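Exotoxin 3, putative (Staphylococcus aureus subsp. aureus COL, PDB 4RH6) probably acts as a secreted virulence factor of the superantigen-like family that cleaves host proteins, including collagens and cytokines. Local coordinates at residues Thr105-Ile116 with Tyr136-Leu144. Residues are numbered along the deposited sequence; the frame is centred on the assembly and turned at random. Where two conformers were deposited one is given.
Sequences TKSNSVQYIDYI and YISKEDISL
Glu140 reaches into the loop after strand 98-106 and is gripped there by three donors. Its CG stands beside its own backbone N (chi1 -66°) and the chain beyond is extended, which carries the carboxylate out to Ser109 and Tyr112. Ser109 OG gives a hydrogen bond to the syn lone pair of Glu140 OE2 (2.8 Å). Tyr112 OH takes the anti lone pair of Glu140 OE2 (2.7 Å), with its ring steeply turned against the carboxylate. Ser109 N meets Glu140 OE1 from above the carboxylate plane (3.0 Å).

The amide of Asn108 stacks against the carboxylate, the planes 24° apart. Its two polar atoms pair with the backbone of 136-144. Glu140 N donates to Asn108 OD1 (2.9 Å) and Asn108 ND2 donates to Ser138 O (3.0 Å). Ile116 covers one face of the Tyr112 ring with CG1 and sets CD1 against the backbone at Lys139 and Glu140. Ile116 N also hydrogen-bonds to Ile137 O.

Further along, Lys106 N points almost straight at Asp141 OD2 (3.2 Å). That oxygen also has a salt bridge to Lys74. Thr105 is buried here, with CG2 against Ser143 N and CB.

The tight part thus runs from buried Thr105 to Asn108, Glu140 and Ile116. The looser part is the exposed pair Tyr115 and Tyr136. Tyr115 lays one ring face over Tyr136 CB, a CH-pi contact of 3.8 Å to the centroid, while the two rings meet obliquely. Water links Asp114 O to Ser138 OG nearby.

The contact ties the linker leaving the OB-fold domain to the beta-grasp segment that leads into helix 144-159. Its centre is polar. Glu140 and Asn108 spend their polar ends on it, and hydrogen bonds do most of the joining.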
ATOM      1  N   THR A 105      -8.541   4.179  -0.662  1.00 47.49           N
ATOM      2  CA  THR A 105      -9.383   3.609   0.370  1.00 49.55           C
ATOM      3  C   THR A 105     -10.346   4.654   0.895  1.00 48.29           C
ATOM      4  O   THR A 105     -10.277   5.813   0.514  1.00 54.02           O
ATOM      5  CB  THR A 105      -8.517   3.187   1.556  1.00 49.29           C
ATOM      6  OG1 THR A 105      -7.831   4.346   2.052  1.00 49.39           O
ATOM      7  CG2 THR A 105      -7.502   2.135   1.151  1.00 46.91           C
ATOM      8  N   LYS A 106     -11.220   4.249   1.800  1.00 49.26           N
ATOM      9  CA  LYS A 106     -12.166   5.172   2.377  1.00 54.31           C
ATOM     10  C   LYS A 106     -11.584   5.644   3.670  1.00 49.19           C
ATOM     11  O   LYS A 106     -11.126   4.824   4.479  1.00 49.39           O
ATOM     12  CB  LYS A 106     -13.498   4.489   2.690  1.00 61.75           C
ATOM     13  CG  LYS A 106     -14.079   3.632   1.587  1.00 67.93           C
ATOM     14  CD  LYS A 106     -15.418   3.063   2.034  1.00 73.40           C
ATOM     15  CE  LYS A 106     -15.216   1.880   2.966  1.00 76.18           C
ATOM     16  NZ  LYS A 106     -16.504   1.352   3.488  1.00 81.79           N
ATOM     17  N   SER A 107     -11.607   6.955   3.894  1.00 45.18           N
ATOM     18  CA  SER A 107     -11.098   7.476   5.143  1.00 44.25           C
ATOM     19  C   SER A 107     -11.946   6.951   6.298  1.00 44.37           C
ATOM     20  O   SER A 107     -13.037   6.401   6.121  1.00 44.41           O
ATOM     21  CB  SER A 107     -10.899   9.012   5.152  1.00 42.82           C
ATOM     22  OG  SER A 107     -11.669   9.688   4.191  1.00 42.02           O
ATOM     23  N   ASN A 108     -11.394   7.077   7.480  1.00 44.10           N
ATOM     24  CA  ASN A 108     -12.061   6.606   8.661  1.00 43.69           C
ATOM     25  C   ASN A 108     -13.404   7.289   8.852  1.00 43.34           C
ATOM     26  O   ASN A 108     -13.564   8.469   8.546  1.00 42.69           O
ATOM     27  CB  ASN A 108     -11.159   6.832   9.863  1.00 45.64           C
ATOM     28  CG  ASN A 108      -9.867   6.032   9.772  1.00 47.05           C
ATOM     29  OD1 ASN A 108      -9.685   5.221   8.861  1.00 51.18           O
ATOM     30  ND2 ASN A 108      -8.951   6.280  10.696  1.00 47.34           N
ATOM     31  N   SER A 109     -14.372   6.507   9.321  1.00 42.84           N
ATOM     32  CA  SER A 109     -15.728   6.973   9.604  1.00 42.53           C
ATOM     33  C   SER A 109     -15.829   7.862  10.837  1.00 42.28           C
ATOM     34  O   SER A 109     -16.822   8.574  11.026  1.00 42.47           O
ATOM     35  CB  SER A 109     -16.644   5.770   9.773  1.00 43.95           C
ATOM     36  OG  SER A 109     -16.163   4.937  10.812  1.00 43.10           O
ATOM     37  N   VAL A 110     -14.843   7.770  11.712  1.00 42.03           N
ATOM     38  CA  VAL A 110     -14.815   8.645  12.887  1.00 45.27           C
ATOM     39  C   VAL A 110     -13.408   9.150  13.085  1.00 44.96           C
ATOM     40  O   VAL A 110     -12.469   8.659  12.467  1.00 43.38           O
ATOM     41  CB  VAL A 110     -15.299   7.969  14.192  1.00 47.79           C
ATOM     42  CG1 VAL A 110     -16.692   7.385  13.993  1.00 49.69           C
ATOM     43  CG2 VAL A 110     -14.322   6.909  14.703  1.00 45.96           C
ATOM     44  N   GLN A 111     -13.274  10.125  13.973  0.50 48.42           N
ATOM     45  CA  GLN A 111     -11.977  10.702  14.302  0.50 49.77           C
ATOM     46  C   GLN A 111     -11.333   9.986  15.467  0.50 50.03           C
ATOM     47  O   GLN A 111     -11.911   9.947  16.554  0.50 52.77           O
ATOM     48  CB  GLN A 111     -12.141  12.184  14.689  0.50 52.46           C
ATOM     49  CG  GLN A 111     -10.898  12.804  15.316  0.50 53.21           C
ATOM     50  CD  GLN A 111     -11.092  14.244  15.756  0.50 57.18           C
ATOM     51  OE1 GLN A 111     -12.211  14.764  15.780  0.50 61.08           O
ATOM     52  NE2 GLN A 111      -9.999  14.892  16.128  0.50 58.09           N
ATOM     53  N   TYR A 112     -10.146   9.416  15.245  1.00 47.61           N
ATOM     54  CA  TYR A 112      -9.406   8.747  16.313  1.00 47.87           C
ATOM     55  C   TYR A 112      -8.178   9.593  16.611  1.00 47.17           C
ATOM     56  O   TYR A 112      -7.420   9.943  15.701  1.00 41.80           O
ATOM     57  CB  TYR A 112      -8.911   7.373  15.899  1.00 45.82           C
ATOM     58  CG  TYR A 112      -9.974   6.390  15.425  1.00 44.82           C
ATOM     59  CD1 TYR A 112     -10.656   5.581  16.317  1.00 45.85           C
ATOM     60  CD2 TYR A 112     -10.238   6.238  14.076  1.00 43.09           C
ATOM     61  CE1 TYR A 112     -11.594   4.662  15.871  1.00 45.99           C
ATOM     62  CE2 TYR A 112     -11.168   5.325  13.610  1.00 42.19           C
ATOM     63  CZ  TYR A 112     -11.843   4.537  14.513  1.00 44.84           C
ATOM     64  OH  TYR A 112     -12.765   3.620  14.068  1.00 44.74           O
ATOM     65  N   ILE A 113      -7.972   9.898  17.888  1.00 50.50           N
ATOM     66  CA  ILE A 113      -6.833  10.710  18.312  1.00 50.47           C
ATOM     67  C   ILE A 113      -5.621   9.813  18.616  1.00 48.84           C
ATOM     68  O   ILE A 113      -4.519  10.305  18.803  1.00 51.68           O
ATOM     69  CB  ILE A 113      -7.206  11.601  19.517  1.00 54.98           C
ATOM     70  CG1 ILE A 113      -6.107  12.633  19.798  1.00 56.05           C
ATOM     71  CG2 ILE A 113      -7.501  10.749  20.744  1.00 58.23           C
ATOM     72  CD1 ILE A 113      -6.443  13.607  20.907  1.00 58.07           C
ATOM     73  N   ASP A 114      -5.847   8.498  18.659  1.00 46.74           N
ATOM     74  CA  ASP A 114      -4.821   7.499  18.923  1.00 43.55           C
ATOM     75  C   ASP A 114      -4.859   6.471  17.841  1.00 40.34           C
ATOM     76  O   ASP A 114      -5.790   6.473  17.061  1.00 40.28           O
ATOM     77  CB  ASP A 114      -5.145   6.792  20.223  1.00 44.70           C
ATOM     78  CG  ASP A 114      -5.046   7.708  21.417  1.00 45.03           C
ATOM     79  OD1 ASP A 114      -4.116   8.545  21.470  1.00 44.46           O
ATOM     80  OD2 ASP A 114      -5.872   7.555  22.326  1.00 45.14           O
ATOM     81  N   TYR A 115      -3.880   5.562  17.816  1.00 40.37           N
ATOM     82  CA  TYR A 115      -3.877   4.519  16.805  1.00 38.83           C
ATOM     83  C   TYR A 115      -5.040   3.594  17.088  1.00 40.65           C
ATOM     84  O   TYR A 115      -5.441   3.416  18.227  1.00 40.22           O
ATOM     85  CB  TYR A 115      -2.553   3.741  16.752  1.00 38.67           C
ATOM     86  CG  TYR A 115      -1.364   4.569  16.279  1.00 38.16           C
ATOM     87  CD1 TYR A 115      -1.185   4.859  14.922  1.00 35.13           C
ATOM     88  CD2 TYR A 115      -0.411   5.039  17.175  1.00 38.06           C
ATOM     89  CE1 TYR A 115      -0.099   5.602  14.481  1.00 33.63           C
ATOM     90  CE2 TYR A 115       0.676   5.783  16.738  1.00 37.19           C
ATOM     91  CZ  TYR A 115       0.832   6.059  15.392  1.00 34.80           C
ATOM     92  OH  TYR A 115       1.908   6.807  14.966  1.00 33.82           O
ATOM     93  N   ILE A 116      -5.596   3.022  16.036  1.00 42.70           N
ATOM     94  CA  ILE A 116      -6.748   2.140  16.168  1.00 43.47           C
ATOM     95  C   ILE A 116      -6.355   0.743  16.605  1.00 42.51           C
ATOM     96  O   ILE A 116      -7.035   0.128  17.409  1.00 42.54           O
ATOM     97  CB  ILE A 116      -7.473   1.959  14.805  1.00 44.12           C
ATOM     98  CG1 ILE A 116      -7.727   3.299  14.107  1.00 44.07           C
ATOM     99  CG2 ILE A 116      -8.761   1.157  14.976  1.00 45.81           C
ATOM    100  CD1 ILE A 116      -8.403   3.124  12.761  1.00 44.58           C
ATOM    101  N   TYR A 136       1.815   0.126  13.333  1.00 41.38           N
ATOM    102  CA  TYR A 136       0.824   1.079  13.854  1.00 40.64           C
ATOM    103  C   TYR A 136      -0.247   1.456  12.863  1.00 37.72           C
ATOM    104  O   TYR A 136       0.014   2.174  11.912  1.00 35.65           O
ATOM    105  CB  TYR A 136       1.546   2.303  14.409  1.00 40.77           C
ATOM    106  CG  TYR A 136       2.480   1.920  15.540  1.00 45.06           C
ATOM    107  CD1 TYR A 136       1.975   1.653  16.813  1.00 49.22           C
ATOM    108  CD2 TYR A 136       3.857   1.806  15.344  1.00 44.55           C
ATOM    109  CE1 TYR A 136       2.815   1.297  17.858  1.00 51.62           C
ATOM    110  CE2 TYR A 136       4.705   1.445  16.384  1.00 46.64           C
ATOM    111  CZ  TYR A 136       4.180   1.193  17.640  1.00 51.21           C
ATOM    112  OH  TYR A 136       4.997   0.838  18.701  1.00 56.76           O
ATOM    113  N   ILE A 137      -1.460   0.964  13.127  1.00 40.05           N
ATOM    114  CA  ILE A 137      -2.628   1.177  12.278  1.00 39.28           C
ATOM    115  C   ILE A 137      -3.420   2.420  12.660  1.00 39.87           C
ATOM    116  O   ILE A 137      -3.902   2.577  13.783  1.00 38.46           O
ATOM    117  CB  ILE A 137      -3.586  -0.019  12.355  1.00 41.12           C
ATOM    118  CG1 ILE A 137      -2.863  -1.322  11.989  1.00 45.38           C
ATOM    119  CG2 ILE A 137      -4.779   0.195  11.435  1.00 41.46           C
ATOM    120  CD1 ILE A 137      -2.386  -1.401  10.547  1.00 45.80           C
ATOM    121  N   SER A 138      -3.571   3.283  11.674  1.00 41.02           N
ATOM    122  CA  SER A 138      -4.266   4.537  11.800  1.00 39.49           C
ATOM    123  C   SER A 138      -5.418   4.615  10.806  1.00 41.67           C
ATOM    124  O   SER A 138      -5.975   5.682  10.563  1.00 41.92           O
ATOM    125  CB  SER A 138      -3.247   5.609  11.469  1.00 37.90           C
ATOM    126  OG  SER A 138      -3.860   6.846  11.352  1.00 43.06           O
ATOM    127  N   LYS A 139      -5.782   3.464  10.246  1.00 44.70           N
ATOM    128  CA  LYS A 139      -6.793   3.390   9.210  1.00 44.61           C
ATOM    129  C   LYS A 139      -7.742   2.191   9.293  1.00 42.03           C
ATOM    130  O   LYS A 139      -7.304   1.062   9.462  1.00 37.77           O
ATOM    131  CB  LYS A 139      -6.078   3.336   7.867  1.00 49.08           C
ATOM    132  CG  LYS A 139      -5.361   4.626   7.461  1.00 51.81           C
ATOM    133  CD  LYS A 139      -5.275   4.739   5.953  1.00 54.03           C
ATOM    134  CE  LYS A 139      -6.678   4.810   5.378  1.00 57.04           C
ATOM    135  NZ  LYS A 139      -6.705   4.577   3.925  1.00 60.31           N
ATOM    136  N   GLU A 140      -9.039   2.452   9.151  1.00 41.61           N
ATOM    137  CA  GLU A 140     -10.052   1.398   9.192  1.00 41.09           C
ATOM    138  C   GLU A 140      -9.951   0.531   7.940  1.00 39.25           C
ATOM    139  O   GLU A 140     -10.062  -0.695   7.989  1.00 34.45           O
ATOM    140  CB  GLU A 140     -11.457   2.006   9.259  1.00 42.65           C
ATOM    141  CG  GLU A 140     -11.781   2.777  10.526  1.00 47.29           C
ATOM    142  CD  GLU A 140     -13.153   3.457  10.475  1.00 48.86           C
ATOM    143  OE1 GLU A 140     -13.754   3.528   9.378  1.00 46.09           O
ATOM    144  OE2 GLU A 140     -13.622   3.948  11.538  1.00 48.53           O
ATOM    145  N   ASP A 141      -9.744   1.203   6.816  1.00 41.40           N
ATOM    146  CA  ASP A 141      -9.648   0.571   5.517  1.00 42.97           C
ATOM    147  C   ASP A 141      -8.237   0.823   4.972  1.00 45.04           C
ATOM    148  O   ASP A 141      -7.887   1.967   4.652  1.00 46.23           O
ATOM    149  CB  ASP A 141     -10.701   1.197   4.603  1.00 43.66           C
ATOM    150  CG  ASP A 141     -10.835   0.483   3.306  1.00 44.74           C
ATOM    151  OD1 ASP A 141     -10.435  -0.706   3.233  1.00 48.02           O
ATOM    152  OD2 ASP A 141     -11.361   1.105   2.355  1.00 45.67           O
ATOM    153  N   ILE A 142      -7.423  -0.226   4.896  1.00 45.11           N
ATOM    154  CA  ILE A 142      -6.036  -0.085   4.423  1.00 45.83           C
ATOM    155  C   ILE A 142      -5.800  -0.917   3.203  1.00 46.50           C
ATOM    156  O   ILE A 142      -6.146  -2.097   3.188  1.00 58.05           O
ATOM    157  CB  ILE A 142      -4.979  -0.581   5.438  1.00 48.04           C
ATOM    158  CG1 ILE A 142      -5.306  -0.108   6.847  1.00 53.38           C
ATOM    159  CG2 ILE A 142      -3.582  -0.163   4.996  1.00 47.81           C
ATOM    160  CD1 ILE A 142      -4.207  -0.402   7.838  1.00 56.67           C
ATOM    161  N   SER A 143      -5.137  -0.321   2.223  1.00 41.53           N
ATOM    162  CA  SER A 143      -4.825  -0.990   0.976  1.00 38.40           C
ATOM    163  C   SER A 143      -3.574  -1.846   1.084  1.00 35.68           C
ATOM    164  O   SER A 143      -2.608  -1.463   1.753  1.00 33.67           O
ATOM    165  CB  SER A 143      -4.571   0.049  -0.107  1.00 38.84           C
ATOM    166  OG  SER A 143      -3.377   0.773   0.164  1.00 38.36           O
ATOM    167  N   LEU A 144      -3.565  -2.972   0.376  1.00 36.04           N
ATOM    168  CA  LEU A 144      -2.391  -3.841   0.361  1.00 37.76           C
ATOM    169  C   LEU A 144      -1.170  -3.068  -0.124  1.00 37.95           C
ATOM    170  O   LEU A 144      -0.056  -3.284   0.343  1.00 37.02           O
ATOM    171  CB  LEU A 144      -2.615  -5.050  -0.541  1.00 40.30           C
ATOM    172  CG  LEU A 144      -3.680  -6.048  -0.092  1.00 40.32           C
ATOM    173  CD1 LEU A 144      -3.824  -7.161  -1.121  1.00 42.19           C
ATOM    174  CD2 LEU A 144      -3.329  -6.623   1.269  1.00 39.38           C
TER
HETATM  175  O   HOH W   1      -9.476   4.000   6.781  1.00 43.40           O
HETATM  176  O   HOH W   2      -5.362   6.685  14.226  1.00 19.48           O